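Local structure of uncharacterized protein (Wolinella succinogenes, 3PU6) at residues P56-V61 with C104-F109. The protein is probably an endopeptidase of the hydrogenase maturation protease family, likely to activate its target enzyme by cleavage. Sequence-based numbering, arbitrary orientation.
Sequences PDVIVV and CSKTIF
C104, the residue at which the chain leaves helix 94-103, turns its thiol to the carbonyl of D57, with SG 3.2 Å from D57 O, close to where two parallel strands run side by side. The strands, 58-66 and 106-114, are neighbours in the mixed sheet of an alpha/beta fold, and their short segments are twisted 18° against each other. Three backbone hydrogen bonds hold the register: I59 N gives to K106 O (3.0 Å), I108 N to I59 O (2.8 Å) and V61 N to I108 O (3.0 Å). I59 thus bonds with both its N-H and its carbonyl to residues on either side of T107, the usual parallel pattern.

On the face carrying I59, CG1 lies anti to the carbonyl carbon (chi1 -57°) and the extended chain brings CD1 to 3.4 Å from C104 CB. An alanine in place of I59 would probably leave C104 CB without this apolar partner and open a gap beside the helix exit. Further along the same face, V61 CG1 meets CD1 on the F109 ring, while L100 of helix 94-103 packs on V61 and T107.

The opposite face carries V58, V60 and I108. V60 CG2 reaches I108 CB, and V58 CG1 meets I108 CD1 at 4.1 Å, the side chains crossing obliquely; helix 128-147 covers V60 and I108 through L144. K106 lies alongside V58, but its chain leads away to a salt bridge with D77. Near C104, T107 OG1 donates to C104 O at 3.0 Å, approaching from above the carbonyl plane, 41° out of it.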
loop_
_atom_site.group_PDB
_atom_site.type_symbol
_atom_site.label_atom_id
_atom_site.label_comp_id
_atom_site.label_asym_id
_atom_site.label_seq_id
_atom_site.Cartn_x
_atom_site.Cartn_y
_atom_site.Cartn_z
ATOM N N PRO A 56 8.334 4.958 -12.007
ATOM C CA PRO A 56 8.021 3.524 -11.894
ATOM C C PRO A 56 7.133 3.043 -13.032
ATOM O O PRO A 56 6.415 3.851 -13.615
ATOM C CB PRO A 56 7.250 3.427 -10.569
ATOM C CG PRO A 56 7.531 4.689 -9.843
ATOM C CD PRO A 56 7.787 5.738 -10.881
ATOM N N ASP A 57 7.194 1.748 -13.342
ATOM C CA ASP A 57 6.247 1.124 -14.266
ATOM C C ASP A 57 4.986 0.761 -13.491
ATOM O O ASP A 57 3.872 0.878 -13.995
ATOM C CB ASP A 57 6.825 -0.149 -14.887
ATOM C CG ASP A 57 8.020 0.119 -15.785
ATOM O OD1 ASP A 57 7.890 0.923 -16.731
ATOM O OD2 ASP A 57 9.088 -0.499 -15.555
ATOM N N VAL A 58 5.188 0.317 -12.256
ATOM C CA VAL A 58 4.106 -0.098 -11.385
ATOM C C VAL A 58 4.177 0.539 -9.991
ATOM O O VAL A 58 5.186 0.444 -9.304
ATOM C CB VAL A 58 4.144 -1.609 -11.190
ATOM C CG1 VAL A 58 3.037 -2.044 -10.263
ATOM C CG2 VAL A 58 4.039 -2.296 -12.518
ATOM N N ILE A 59 3.084 1.163 -9.575
ATOM C CA ILE A 59 2.932 1.628 -8.204
ATOM C C ILE A 59 1.786 0.896 -7.510
ATOM O O ILE A 59 0.634 0.980 -7.914
ATOM C CB ILE A 59 2.626 3.144 -8.120
ATOM C CG1 ILE A 59 3.715 3.953 -8.817
ATOM C CG2 ILE A 59 2.459 3.565 -6.669
ATOM C CD1 ILE A 59 3.361 5.401 -8.994
ATOM N N VAL A 60 2.124 0.172 -6.461
ATOM C CA VAL A 60 1.134 -0.326 -5.547
ATOM C C VAL A 60 1.133 0.584 -4.328
ATOM O O VAL A 60 2.176 0.801 -3.700
ATOM C CB VAL A 60 1.445 -1.755 -5.116
ATOM C CG1 VAL A 60 0.520 -2.176 -3.999
ATOM C CG2 VAL A 60 1.307 -2.688 -6.297
ATOM N N VAL A 61 -0.043 1.132 -4.021
ATOM C CA VAL A 61 -0.236 1.960 -2.841
ATOM C C VAL A 61 -1.057 1.162 -1.842
ATOM O O VAL A 61 -2.194 0.845 -2.109
ATOM C CB VAL A 61 -0.896 3.340 -3.190
ATOM C CG1 VAL A 61 -2.136 3.166 -4.038
ATOM C CG2 VAL A 61 -1.217 4.127 -1.934
ATOM N N CYS A 104 1.963 7.479 -13.033
ATOM C CA CYS A 104 2.030 6.083 -13.460
ATOM C C CYS A 104 0.684 5.526 -13.888
ATOM O O CYS A 104 -0.306 5.691 -13.186
ATOM C CB CYS A 104 2.519 5.250 -12.292
ATOM S SG CYS A 104 2.909 3.607 -12.743
ATOM N N SER A 105 0.650 4.838 -15.025
ATOM C CA SER A 105 -0.586 4.212 -15.510
ATOM C C SER A 105 -0.991 2.983 -14.676
ATOM O O SER A 105 -2.149 2.864 -14.244
ATOM C CB SER A 105 -0.432 3.812 -16.975
ATOM O OG SER A 105 0.622 2.876 -17.128
ATOM N N LYS A 106 -0.039 2.074 -14.464
ATOM C CA LYS A 106 -0.244 0.971 -13.538
ATOM C C LYS A 106 -0.223 1.399 -12.075
ATOM O O LYS A 106 0.685 1.019 -11.337
ATOM C CB LYS A 106 0.811 -0.101 -13.718
ATOM C CG LYS A 106 0.414 -1.211 -14.648
ATOM C CD LYS A 106 -1.011 -1.679 -14.398
ATOM C CE LYS A 106 -1.365 -2.789 -15.376
ATOM N NZ LYS A 106 -2.830 -3.014 -15.434
ATOM N N THR A 107 -1.225 2.171 -11.655
ATOM C CA THR A 107 -1.438 2.415 -10.240
ATOM C C THR A 107 -2.441 1.433 -9.658
ATOM O O THR A 107 -3.627 1.464 -9.975
ATOM C CB THR A 107 -1.953 3.832 -9.944
ATOM O OG1 THR A 107 -1.022 4.795 -10.451
ATOM C CG2 THR A 107 -2.111 4.020 -8.431
ATOM N N ILE A 108 -1.955 0.586 -8.771
ATOM C CA ILE A 108 -2.783 -0.408 -8.144
ATOM C C ILE A 108 -3.021 -0.071 -6.684
ATOM O O ILE A 108 -2.075 0.206 -5.960
ATOM C CB ILE A 108 -2.121 -1.798 -8.272
ATOM C CG1 ILE A 108 -2.141 -2.242 -9.740
ATOM C CG2 ILE A 108 -2.807 -2.809 -7.368
ATOM C CD1 ILE A 108 -0.949 -3.033 -10.140
ATOM N N PHE A 109 -4.285 -0.095 -6.254
ATOM C CA PHE A 109 -4.622 0.055 -4.833
ATOM C C PHE A 109 -4.708 -1.288 -4.115
ATOM O O PHE A 109 -5.253 -2.238 -4.646
ATOM C CB PHE A 109 -5.922 0.864 -4.614
ATOM C CG PHE A 109 -6.267 1.067 -3.150
ATOM C CD1 PHE A 109 -5.590 2.000 -2.379
ATOM C CD2 PHE A 109 -7.231 0.285 -2.532
ATOM C CE1 PHE A 109 -5.883 2.149 -1.014
ATOM C CE2 PHE A 109 -7.528 0.436 -1.176
ATOM C CZ PHE A 109 -6.855 1.360 -0.420
#